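Local coordinates for protein nudix Hydrolase, RenU (Mycolicibacterium smegmatis, PDB 6UUF) that probably hydrolyses nucleoside diphosphate-linked substrates as a magnesium-dependent Nudix hydrolase, NADH possibly among them, at residues G22-L27 / E68-R73; A37-Q42 / V132-V137; H76-L81 / R124-L129; T91-E96 / T106-I111. The protein carries 3 engineered substitutions. One frame throughout, in Å; residues are numbered along the deposited sequence.

Contact 1 of 4, residues G22-L27 / E68-R73; sequences GAAGLL and EQAAVR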
loop_
_atom_site.group_PDB
_atom_site.type_symbol
_atom_site.label_atom_id
_atom_site.label_comp_id
_atom_site.label_asym_id
_atom_site.label_seq_id
_atom_site.Cartn_x
_atom_site.Cartn_y
_atom_site.Cartn_z
ATOM N N GLY A 22 6.324 -0.363 12.300
ATOM C CA GLY A 22 6.205 0.101 10.955
ATOM C C GLY A 22 4.799 -0.056 10.412
ATOM O O GLY A 22 3.813 -0.333 11.150
ATOM N N ALA A 23 4.714 0.193 9.120
ATOM C CA ALA A 23 3.455 0.159 8.431
ATOM C C ALA A 23 3.614 -0.688 7.179
ATOM O O ALA A 23 4.751 -0.986 6.728
ATOM C CB ALA A 23 3.017 1.555 8.074
ATOM N N ALA A 24 2.466 -1.034 6.619
ATOM C CA ALA A 24 2.401 -1.851 5.408
ATOM C C ALA A 24 1.248 -1.407 4.533
ATOM O O ALA A 24 0.199 -1.020 5.035
ATOM C CB ALA A 24 2.212 -3.313 5.769
ATOM N N GLY A 25 1.441 -1.479 3.221
ATOM C CA GLY A 25 0.368 -1.164 2.271
ATOM C C GLY A 25 0.214 -2.219 1.202
ATOM O O GLY A 25 1.207 -2.863 0.831
ATOM N N LEU A 26 -1.020 -2.364 0.694
ATOM C CA LEU A 26 -1.320 -3.305 -0.351
ATOM C C LEU A 26 -1.275 -2.687 -1.723
ATOM O O LEU A 26 -2.048 -1.792 -2.012
ATOM C CB LEU A 26 -2.693 -3.895 -0.131
ATOM C CG LEU A 26 -2.904 -5.231 -0.817
ATOM C CD1 LEU A 26 -1.966 -6.330 -0.343
ATOM C CD2 LEU A 26 -4.360 -5.610 -0.565
ATOM N N LEU A 27 -0.391 -3.199 -2.573
ATOM C CA LEU A 27 -0.392 -2.921 -4.015
ATOM C C LEU A 27 -1.094 -4.060 -4.700
ATOM O O LEU A 27 -0.482 -5.084 -5.027
ATOM C CB LEU A 27 1.046 -2.781 -4.523
ATOM C CG LEU A 27 1.277 -2.532 -6.005
ATOM C CD1 LEU A 27 0.429 -1.361 -6.423
ATOM C CD2 LEU A 27 2.751 -2.175 -6.258
ATOM N N GLU A 68 2.301 -8.837 5.484
ATOM C CA GLU A 68 1.205 -9.312 4.634
ATOM C C GLU A 68 -0.188 -9.261 5.295
ATOM O O GLU A 68 -1.177 -8.786 4.715
ATOM C CB GLU A 68 1.461 -10.683 3.919
ATOM C CG GLU A 68 2.434 -11.707 4.476
ATOM C CD GLU A 68 3.923 -11.344 4.358
ATOM O OE1 GLU A 68 4.394 -10.674 5.293
ATOM O OE2 GLU A 68 4.635 -11.793 3.426
ATOM N N GLN A 69 -0.259 -9.709 6.520
ATOM C CA GLN A 69 -1.500 -9.643 7.248
ATOM C C GLN A 69 -1.912 -8.229 7.460
ATOM O O GLN A 69 -3.089 -7.916 7.340
ATOM C CB GLN A 69 -1.350 -10.359 8.583
ATOM C CG GLN A 69 -1.264 -11.848 8.356
ATOM C CD GLN A 69 -0.940 -12.595 9.600
ATOM O OE1 GLN A 69 -0.112 -12.202 10.378
ATOM N NE2 GLN A 69 -1.584 -13.706 9.771
ATOM N N ALA A 70 -0.957 -7.359 7.778
ATOM C CA ALA A 70 -1.324 -5.995 8.103
ATOM C C ALA A 70 -1.932 -5.315 6.878
ATOM O O ALA A 70 -2.942 -4.658 6.998
ATOM C CB ALA A 70 -0.144 -5.200 8.605
ATOM N N ALA A 71 -1.328 -5.511 5.710
ATOM C CA ALA A 71 -1.767 -4.855 4.479
ATOM C C ALA A 71 -3.132 -5.377 3.996
ATOM O O ALA A 71 -3.959 -4.642 3.499
ATOM C CB ALA A 71 -0.722 -5.019 3.395
ATOM N N VAL A 72 -3.356 -6.652 4.150
ATOM C CA VAL A 72 -4.617 -7.254 3.774
ATOM C C VAL A 72 -5.710 -6.752 4.716
ATOM O O VAL A 72 -6.785 -6.365 4.241
ATOM C CB VAL A 72 -4.482 -8.784 3.748
ATOM C CG1 VAL A 72 -5.824 -9.462 3.558
ATOM C CG2 VAL A 72 -3.554 -9.175 2.624
ATOM N N ARG A 73 -5.417 -6.697 6.017
ATOM C CA ARG A 73 -6.388 -6.172 7.018
ATOM C C ARG A 73 -6.732 -4.701 6.738
ATOM O O ARG A 73 -7.909 -4.322 6.816
ATOM C CB ARG A 73 -5.924 -6.363 8.477
ATOM C CG ARG A 73 -6.584 -5.410 9.499
ATOM C CD ARG A 73 -6.090 -5.515 10.960
ATOM N NE ARG A 73 -4.647 -5.251 11.147
ATOM C CZ ARG A 73 -4.076 -4.051 11.174
ATOM N NH1 ARG A 73 -4.791 -2.933 11.005
ATOM N NH2 ARG A 73 -2.767 -3.959 11.324
#
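Ala71 presses its methyl group on the strand backbone between Gly25 and Leu26, with CB 3.7 Å from Gly25 C and 3.8 Å from Leu26 N. This is also where the chains come nearest, Gly25 CA and Ala71 CA lying 4.8 Å apart. Gly25 offers only backbone to Ala71 CB, and the side chains that meet around it are mostly small alanine methyls; the axes of strand 23-27 and helix 68-73 approach to 6.5 Å, at a crossing angle of -63°.

Apolar side chains flank this point. Ala24 CB meets two successive helix methyls, lying 4.1 Å from both Ala70 CB and Ala71 CB. Further along the strand, Leu26 has CG anti to its backbone N (chi1 -158°); its CD1 touches Ala71 CB at 4.2 Å and, more loosely, Val72 CG2 at 4.4 Å.

Leu26 CB also passes 3.9 Å from Ala71 O. Arg73 is engaged elsewhere: its NH2 forms a salt bridge with Glu65 OE1 and a hydrogen bond with Ala60 O, within the Nudix box whose helix this is. Val110, on the neighbouring strand 104-113, touches both Ala71 and Leu26 and extends the apolar surface.

With alanine methyls, one leucine and the edge of a valine set against bare strand backbone, and hydrogen bonding absent between the segments, the Nudix helix is held on the central sheet here by close, buried van der Waals packing.

Contact 2 of 4, residues A37-Q42 / V132-V137; sequences AAVLLQ and VLEDQV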
loop_
_atom_site.group_PDB
_atom_site.type_symbol
_atom_site.label_atom_id
_atom_site.label_comp_id
_atom_site.label_asym_id
_atom_site.label_seq_id
_atom_site.Cartn_x
_atom_site.Cartn_y
_atom_site.Cartn_z
ATOM N N ALA A 37 -2.485 -4.396 -16.902
ATOM C CA ALA A 37 -2.605 -4.423 -15.472
ATOM C C ALA A 37 -3.098 -3.078 -14.873
ATOM O O ALA A 37 -2.547 -2.032 -15.181
ATOM C CB ALA A 37 -1.266 -4.786 -14.892
ATOM N N ALA A 38 -4.108 -3.131 -14.001
ATOM C CA ALA A 38 -4.434 -1.997 -13.142
ATOM C C ALA A 38 -4.045 -2.210 -11.681
ATOM O O ALA A 38 -3.963 -3.324 -11.221
ATOM C CB ALA A 38 -5.919 -1.651 -13.235
ATOM N N VAL A 39 -3.841 -1.114 -10.948
ATOM C CA VAL A 39 -3.634 -1.174 -9.509
ATOM C C VAL A 39 -4.675 -0.338 -8.762
ATOM O O VAL A 39 -5.205 0.658 -9.266
ATOM C CB VAL A 39 -2.172 -0.809 -9.101
ATOM C CG1 VAL A 39 -1.183 -1.701 -9.853
ATOM C CG2 VAL A 39 -1.849 0.623 -9.386
ATOM N N LEU A 40 -4.977 -0.751 -7.540
ATOM C CA LEU A 40 -6.044 -0.120 -6.791
ATOM C C LEU A 40 -5.443 0.955 -5.953
ATOM O O LEU A 40 -4.642 0.658 -5.101
ATOM C CB LEU A 40 -6.774 -1.138 -5.921
ATOM C CG LEU A 40 -7.816 -0.499 -5.008
ATOM C CD1 LEU A 40 -8.932 0.067 -5.862
ATOM C CD2 LEU A 40 -8.351 -1.493 -4.010
ATOM N N LEU A 41 -5.818 2.212 -6.159
ATOM C CA LEU A 41 -5.262 3.257 -5.324
ATOM C C LEU A 41 -6.345 3.943 -4.526
ATOM O O LEU A 41 -7.513 3.985 -4.920
ATOM C CB LEU A 41 -4.486 4.307 -6.121
ATOM C CG LEU A 41 -3.376 3.789 -7.014
ATOM C CD1 LEU A 41 -2.747 4.899 -7.861
ATOM C CD2 LEU A 41 -2.350 3.129 -6.152
ATOM N N GLN A 42 -5.884 4.519 -3.433
ATOM C CA GLN A 42 -6.693 5.234 -2.494
ATOM C C GLN A 42 -6.356 6.728 -2.548
ATOM O O GLN A 42 -5.186 7.110 -2.451
ATOM C CB GLN A 42 -6.424 4.702 -1.098
ATOM C CG GLN A 42 -7.392 5.221 -0.057
ATOM C CD GLN A 42 -6.927 4.877 1.329
ATOM O OE1 GLN A 42 -5.771 5.121 1.677
ATOM N NE2 GLN A 42 -7.824 4.332 2.136
ATOM N N VAL A 132 -6.400 1.955 -11.414
ATOM C CA VAL A 132 -5.609 2.871 -12.283
ATOM C C VAL A 132 -4.636 2.034 -13.095
ATOM O O VAL A 132 -3.899 1.232 -12.552
ATOM C CB VAL A 132 -4.819 3.887 -11.455
ATOM C CG1 VAL A 132 -3.895 4.763 -12.312
ATOM C CG2 VAL A 132 -5.788 4.759 -10.668
ATOM N N LEU A 133 -4.645 2.176 -14.403
ATOM C CA LEU A 133 -3.661 1.456 -15.218
ATOM C C LEU A 133 -2.252 1.750 -14.690
ATOM O O LEU A 133 -1.963 2.891 -14.376
ATOM C CB LEU A 133 -3.779 1.820 -16.694
ATOM C CG LEU A 133 -5.029 1.249 -17.367
ATOM C CD1 LEU A 133 -5.266 1.906 -18.724
ATOM C CD2 LEU A 133 -4.943 -0.251 -17.511
ATOM N N GLU A 134 -1.439 0.699 -14.538
ATOM C CA GLU A 134 -0.065 0.824 -14.089
ATOM C C GLU A 134 0.741 1.924 -14.760
ATOM O O GLU A 134 1.453 2.657 -14.096
ATOM C CB GLU A 134 0.684 -0.482 -14.337
ATOM C CG GLU A 134 0.483 -1.554 -13.309
ATOM C CD GLU A 134 1.543 -2.655 -13.428
ATOM O OE1 GLU A 134 1.572 -3.315 -14.509
ATOM O OE2 GLU A 134 2.349 -2.830 -12.459
ATOM N N ASP A 135 0.623 2.035 -16.077
ATOM C CA ASP A 135 1.291 3.109 -16.858
ATOM C C ASP A 135 0.793 4.509 -16.538
ATOM O O ASP A 135 1.464 5.502 -16.877
ATOM C CB ASP A 135 1.097 2.886 -18.377
ATOM C CG ASP A 135 1.897 1.695 -18.913
ATOM O OD1 ASP A 135 3.079 1.515 -18.549
ATOM O OD2 ASP A 135 1.343 0.933 -19.732
ATOM N N GLN A 136 -0.406 4.607 -15.952
ATOM C CA GLN A 136 -1.000 5.913 -15.626
ATOM C C GLN A 136 -0.912 6.311 -14.159
ATOM O O GLN A 136 -1.253 7.452 -13.819
ATOM C CB GLN A 136 -2.441 5.952 -16.112
ATOM C CG GLN A 136 -2.491 5.763 -17.624
ATOM C CD GLN A 136 -3.746 6.291 -18.227
ATOM O OE1 GLN A 136 -3.671 7.169 -19.094
ATOM N NE2 GLN A 136 -4.924 5.797 -17.754
ATOM N N VAL A 137 -0.403 5.417 -13.299
ATOM C CA VAL A 137 -0.267 5.726 -11.868
ATOM C C VAL A 137 0.529 7.014 -11.625
ATOM O O VAL A 137 0.085 7.869 -10.863
ATOM C CB VAL A 137 0.349 4.525 -11.082
ATOM C CG1 VAL A 137 0.848 4.944 -9.693
ATOM C CG2 VAL A 137 -0.692 3.410 -10.976
#
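Glu134 lays its extended side chain across Ala37 and Val39. Its backbone N gives a nearly straight hydrogen bond (179°) to Ala37 O at 3.0 Å. From there CB stays 3.7 Å from Ala37 O, and CG, set beside the backbone N by chi1 of -82°, lies 3.8 Å from Val39 CG1 as the two side chains cross at about a right angle. CD turns to the methyl of Ala37, and OE1 at the tip comes to 3.2 Å from Ala37 CB. The other carboxylate oxygen, OE2, has a weak hydrogen bond to Thr157 OG1 on helix 144-158.

The residues before Glu134 end strand 126-133, which pairs antiparallel with strand 37-44 in the mixed sheet of the Nudix fold. Val39 and Val132 form a hydrogen-bonded pair, Val39 N to Val132 O and Val132 N to Val39 O, each 2.8 Å; Ala38 and Leu133 form the adjoining non-hydrogen-bonded pair.

After the turn the chain brings Val137 back over the face bearing Val39 and Leu41. Val137 CG2 sits tightly on Val39 CG2 at 3.4 Å and touches Leu41 CD1 at 4.0 Å, while Phe146 and Trp150 of helix 144-158 pack on Val137 from beyond.

Contact 3 of 4, residues H76-L81 / R124-L129; sequences HAAAGL and RESAEL. Engineered in segment 76-81: Ala77 (natural residue Glu), Ala78 (natural residue Glu).
The C-terminal end of the Nudix-box helix, at Ala78 and Ala79, rests on Ser126 and Leu129 at the start of strand 126-133. Ala77 and Ala78 are engineered residues; both positions are Glu in the natural sequence.

The polar link is a hydrogen bond from Ser126 OG to Ala78 O at 2.9 Å. A chi1 of -57°, with OG beside the serine backbone N, directs the hydroxyl to this carbonyl. It approaches from above the carbonyl plane, 35° out of it, and OG also passes 3.5 Å from Ala78 CB. The same oxygen is hydrogen-bonded to Gln42 NE2 of strand 37-44, tying helix end and sheet together through one hydroxyl.

Leu129 supplies the apolar half. Its CD1 is packed tightly on Ala79 CB, 3.4 Å away, and lies 3.7 Å from Ala78 O. Arg124 brings CG to 3.8 Å from Ala77 O; this arginine is poorly ordered. Backbone hydrogen bonds of Ala78 with Asn123 and of Ala79 with Val121 continue the junction.

Gly80 leaves the helix with positive phi (72°), its N still bonded to His76 O. His76 then reaches over this turn: ND1 donates to Leu81 O at 3.1 Å, with the acceptor in the ring plane but the donor well above the carbonyl plane. In related enzymes glutamates like those natural at 77 and 78 typically bind the magnesium; the alanines here lack these carboxylates. Together with Arg73, Gly80 and Leu81, those glutamates fit the closing part of the Nudix box, whose loop-helix-loop motif ends here.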
loop_
_atom_site.group_PDB
_atom_site.type_symbol
_atom_site.label_atom_id
_atom_site.label_comp_id
_atom_site.label_asym_id
_atom_site.label_seq_id
_atom_site.Cartn_x
_atom_site.Cartn_y
_atom_site.Cartn_z
ATOM N N HIS A 76 -9.045 -4.476 3.723
ATOM C CA HIS A 76 -10.402 -4.788 4.118
ATOM C C HIS A 76 -11.050 -3.590 4.787
ATOM O O HIS A 76 -12.150 -3.209 4.432
ATOM C CB HIS A 76 -10.445 -6.003 5.038
ATOM C CG HIS A 76 -11.824 -6.325 5.507
ATOM N ND1 HIS A 76 -12.760 -6.927 4.693
ATOM C CD2 HIS A 76 -12.448 -6.078 6.685
ATOM C CE1 HIS A 76 -13.896 -7.060 5.360
ATOM N NE2 HIS A 76 -13.732 -6.556 6.571
ATOM N N ALA A 77 -10.349 -2.954 5.711
ATOM C CA ALA A 77 -10.908 -1.786 6.454
ATOM C C ALA A 77 -11.253 -0.578 5.569
ATOM O O ALA A 77 -12.316 0.052 5.735
ATOM C CB ALA A 77 -9.972 -1.364 7.571
ATOM N N ALA A 78 -10.393 -0.312 4.590
ATOM C CA ALA A 78 -10.538 0.842 3.717
ATOM C C ALA A 78 -11.448 0.602 2.536
ATOM O O ALA A 78 -12.033 1.545 2.047
ATOM C CB ALA A 78 -9.174 1.282 3.214
ATOM N N ALA A 79 -11.550 -0.632 2.052
ATOM C CA ALA A 79 -12.225 -0.917 0.788
ATOM C C ALA A 79 -13.222 -2.072 0.808
ATOM O O ALA A 79 -13.911 -2.282 -0.197
ATOM C CB ALA A 79 -11.199 -1.156 -0.312
ATOM N N GLY A 80 -13.334 -2.788 1.929
ATOM C CA GLY A 80 -14.240 -3.925 2.043
ATOM C C GLY A 80 -13.796 -5.146 1.258
ATOM O O GLY A 80 -14.599 -6.048 1.018
ATOM N N LEU A 81 -12.523 -5.218 0.872
ATOM C CA LEU A 81 -12.062 -6.325 0.053
ATOM C C LEU A 81 -11.963 -7.586 0.898
ATOM O O LEU A 81 -11.346 -7.538 1.960
ATOM C CB LEU A 81 -10.677 -6.034 -0.522
ATOM C CG LEU A 81 -10.541 -4.777 -1.381
ATOM C CD1 LEU A 81 -9.125 -4.660 -1.910
ATOM C CD2 LEU A 81 -11.550 -4.790 -2.502
ATOM N N ARG A 124 -13.422 4.683 6.187
ATOM C CA ARG A 124 -12.215 5.266 6.780
ATOM C C ARG A 124 -11.769 6.522 5.977
ATOM O O ARG A 124 -12.622 7.380 5.686
ATOM C CB ARG A 124 -11.112 4.190 6.919
ATOM C CG ARG A 124 -11.447 3.055 7.890
ATOM C CD ARG A 124 -10.851 3.321 9.266
ATOM N NE ARG A 124 -11.001 2.196 10.189
ATOM C CZ ARG A 124 -10.402 2.098 11.383
ATOM N NH1 ARG A 124 -9.592 3.058 11.837
ATOM N NH2 ARG A 124 -10.612 1.020 12.137
ATOM N N GLU A 125 -10.493 6.608 5.568
ATOM C CA GLU A 125 -9.981 7.786 4.821
ATOM C C GLU A 125 -10.137 7.653 3.280
ATOM O O GLU A 125 -9.586 8.469 2.512
ATOM C CB GLU A 125 -8.521 8.190 5.196
ATOM C CG GLU A 125 -7.725 7.275 6.103
ATOM C CD GLU A 125 -7.100 6.105 5.377
ATOM O OE1 GLU A 125 -7.669 4.992 5.452
ATOM O OE2 GLU A 125 -6.035 6.314 4.753
ATOM N N SER A 126 -10.888 6.636 2.838
ATOM C CA SER A 126 -11.134 6.411 1.414
ATOM C C SER A 126 -12.130 7.449 0.940
ATOM O O SER A 126 -13.354 7.314 1.142
ATOM C CB SER A 126 -11.633 4.984 1.152
ATOM O OG SER A 126 -10.687 4.044 1.650
ATOM N N ALA A 127 -11.562 8.524 0.397
ATOM C CA ALA A 127 -12.333 9.561 -0.263
ATOM C C ALA A 127 -12.787 8.985 -1.599
ATOM O O ALA A 127 -13.939 9.162 -2.013
ATOM C CB ALA A 127 -11.491 10.816 -0.477
ATOM N N GLU A 128 -11.855 8.299 -2.253
ATOM C CA GLU A 128 -12.150 7.458 -3.386
ATOM C C GLU A 128 -11.109 6.303 -3.414
ATOM O O GLU A 128 -9.997 6.381 -2.850
ATOM C CB GLU A 128 -12.158 8.305 -4.690
ATOM C CG GLU A 128 -12.814 7.639 -5.908
ATOM C CD GLU A 128 -12.385 8.232 -7.254
ATOM O OE1 GLU A 128 -12.014 9.426 -7.317
ATOM O OE2 GLU A 128 -12.430 7.496 -8.265
ATOM N N LEU A 129 -11.545 5.204 -3.986
ATOM C CA LEU A 129 -10.677 4.149 -4.452
ATOM C C LEU A 129 -10.880 4.031 -5.942
ATOM O O LEU A 129 -12.010 4.075 -6.439
ATOM C CB LEU A 129 -11.051 2.851 -3.805
ATOM C CG LEU A 129 -10.725 2.818 -2.331
ATOM C CD1 LEU A 129 -11.774 1.957 -1.634
ATOM C CD2 LEU A 129 -9.293 2.315 -2.174
#

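Contact 4 of 4, residues T91-E96 / T106-I111; sequences TVVTAE and TYTTVI
Thr94 and Tyr107 lie side by side and point the same way, with Thr94 OG1 at the edge of the tyrosine ring, near its plane and 3.2 Å from Tyr107 CD1. Thr109 crosses Thr94 at about a right angle, and their OG1 atoms are hydrogen-bonded at 3.0 Å; either may donate. A chi1 of 40° puts Thr94 OG1 between its own backbone N and carbonyl carbon, where it reaches both Thr109 OG1 and the ring edge.

A classic beta bulge underlies this cluster. Thr94 N and Ala95 N both donate to Tyr107 O, at 2.9 and 3.3 Å, and the register shifts by one residue. Regular antiparallel pairing holds on the far side, where Val92 and Thr109 exchange two backbone bonds of 2.8 Å.

The other side chains pair more simply. Thr91 and Val110 run alongside each other with their CG2 atoms 4.0 Å apart, while Val92 CG2 meets Ile111 CD1 at 4.1 Å at a slant.

The hairpin lies between two helices: Val92, Thr94, Thr109 and Ile111 touch helix 144-158, whereas Thr91, Thr108 and Val110 touch helix 67-79. Strand 23-31 runs parallel to strand 104-113 at its other edge.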
loop_
_atom_site.group_PDB
_atom_site.type_symbol
_atom_site.label_atom_id
_atom_site.label_comp_id
_atom_site.label_asym_id
_atom_site.label_seq_id
_atom_site.Cartn_x
_atom_site.Cartn_y
_atom_site.Cartn_z
ATOM N N THR A 91 6.593 -9.182 -0.742
ATOM C CA THR A 91 6.717 -7.945 0.009
ATOM C C THR A 91 7.995 -7.252 -0.451
ATOM O O THR A 91 8.994 -7.915 -0.699
ATOM C CB THR A 91 6.835 -8.214 1.510
ATOM O OG1 THR A 91 8.036 -8.945 1.750
ATOM C CG2 THR A 91 5.635 -9.043 2.019
ATOM N N VAL A 92 7.952 -5.933 -0.546
ATOM C CA VAL A 92 9.129 -5.066 -0.800
ATOM C C VAL A 92 9.219 -3.939 0.264
ATOM O O VAL A 92 8.272 -3.152 0.463
ATOM C CB VAL A 92 9.000 -4.373 -2.163
ATOM C CG1 VAL A 92 10.318 -3.703 -2.545
ATOM C CG2 VAL A 92 8.578 -5.376 -3.227
ATOM N N VAL A 93 10.361 -3.857 0.928
ATOM C CA VAL A 93 10.610 -2.791 1.873
ATOM C C VAL A 93 10.887 -1.546 1.029
ATOM O O VAL A 93 11.930 -1.465 0.399
ATOM C CB VAL A 93 11.788 -3.109 2.802
ATOM C CG1 VAL A 93 12.030 -1.972 3.771
ATOM C CG2 VAL A 93 11.503 -4.360 3.599
ATOM N N THR A 94 9.933 -0.610 1.034
ATOM C CA THR A 94 9.966 0.612 0.234
ATOM C C THR A 94 10.406 1.841 1.012
ATOM O O THR A 94 10.568 2.894 0.423
ATOM C CB THR A 94 8.595 0.881 -0.437
ATOM O OG1 THR A 94 7.532 0.570 0.464
ATOM C CG2 THR A 94 8.413 -0.034 -1.629
ATOM N N ALA A 95 10.605 1.709 2.326
ATOM C CA ALA A 95 11.126 2.790 3.152
ATOM C C ALA A 95 11.670 2.232 4.467
ATOM O O ALA A 95 11.063 1.357 5.080
ATOM C CB ALA A 95 10.054 3.839 3.413
ATOM N N GLU A 96 12.810 2.764 4.878
ATOM C CA GLU A 96 13.569 2.268 6.002
ATOM C C GLU A 96 14.228 3.456 6.695
ATOM O O GLU A 96 14.965 4.237 6.049
ATOM C CB GLU A 96 14.636 1.338 5.459
ATOM C CG GLU A 96 15.356 0.527 6.494
ATOM C CD GLU A 96 16.289 -0.470 5.835
ATOM O OE1 GLU A 96 17.140 -0.039 5.011
ATOM O OE2 GLU A 96 16.161 -1.682 6.126
ATOM N N THR A 106 9.888 0.953 9.227
ATOM C CA THR A 106 9.824 0.643 7.809
ATOM C C THR A 106 8.406 0.724 7.308
ATOM O O THR A 106 7.406 0.601 8.074
ATOM C CB THR A 106 10.310 -0.798 7.573
ATOM O OG1 THR A 106 9.522 -1.660 8.392
ATOM C CG2 THR A 106 11.758 -0.964 7.925
ATOM N N TYR A 107 8.333 0.880 5.996
ATOM C CA TYR A 107 7.121 0.719 5.244
ATOM C C TYR A 107 7.361 -0.433 4.281
ATOM O O TYR A 107 8.343 -0.383 3.483
ATOM C CB TYR A 107 6.793 1.976 4.409
ATOM C CG TYR A 107 5.431 1.903 3.758
ATOM C CD1 TYR A 107 5.227 1.204 2.575
ATOM C CD2 TYR A 107 4.339 2.552 4.315
ATOM C CE1 TYR A 107 3.979 1.110 1.997
ATOM C CE2 TYR A 107 3.087 2.516 3.709
ATOM C CZ TYR A 107 2.915 1.782 2.568
ATOM O OH TYR A 107 1.674 1.738 2.010
ATOM N N THR A 108 6.418 -1.374 4.282
ATOM C CA THR A 108 6.478 -2.551 3.464
ATOM C C THR A 108 5.305 -2.578 2.511
ATOM O O THR A 108 4.132 -2.594 2.919
ATOM C CB THR A 108 6.468 -3.821 4.309
ATOM O OG1 THR A 108 7.592 -3.838 5.172
ATOM C CG2 THR A 108 6.545 -5.066 3.432
ATOM N N THR A 109 5.629 -2.626 1.223
ATOM C CA THR A 109 4.629 -2.775 0.172
ATOM C C THR A 109 4.410 -4.257 -0.073
ATOM O O THR A 109 5.363 -5.028 -0.309
ATOM C CB THR A 109 5.060 -2.065 -1.144
ATOM O OG1 THR A 109 5.167 -0.664 -0.902
ATOM C CG2 THR A 109 4.039 -2.292 -2.231
ATOM N N VAL A 110 3.145 -4.651 -0.018
ATOM C CA VAL A 110 2.769 -6.015 -0.191
ATOM C C VAL A 110 2.055 -6.045 -1.540
ATOM O O VAL A 110 0.954 -5.477 -1.696
ATOM C CB VAL A 110 1.869 -6.454 0.986
ATOM C CG1 VAL A 110 1.350 -7.884 0.832
ATOM C CG2 VAL A 110 2.649 -6.356 2.298
ATOM N N ILE A 111 2.684 -6.711 -2.512
ATOM C CA ILE A 111 2.128 -6.876 -3.856
ATOM C C ILE A 111 1.146 -8.051 -3.870
ATOM O O ILE A 111 1.477 -9.144 -3.436
ATOM C CB ILE A 111 3.273 -7.139 -4.869
ATOM C CG1 ILE A 111 4.312 -5.984 -4.775
ATOM C CG2 ILE A 111 2.708 -7.340 -6.260
ATOM C CD1 ILE A 111 5.460 -6.042 -5.760
#

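Overall arrangement
All four contacts belong to one Nudix domain and reach its six-stranded mixed sheet. Contacts 1 and 4, with centres about 9 Å apart, meet through strands 23-31 and 104-113, where Gly25 O and Val110 N are probably hydrogen-bonded. Contacts 1 and 2, centres about 18 Å apart, alternate along the chain and touch on neighbouring strands 23-31 and 37-44, Leu27 CD1 against Val39 CB. Contacts 2 and 3 share strand 126-133 and touch at Gln42 and Ser126. Contacts 3 and 4, about 20 Å apart between centres, lie on opposite sides of the chain's centre; the span of contact 2 encloses both. Contacts 1 and 3, in series, hold the N-terminal half and C-terminal end of helix 67-79 on the sheet.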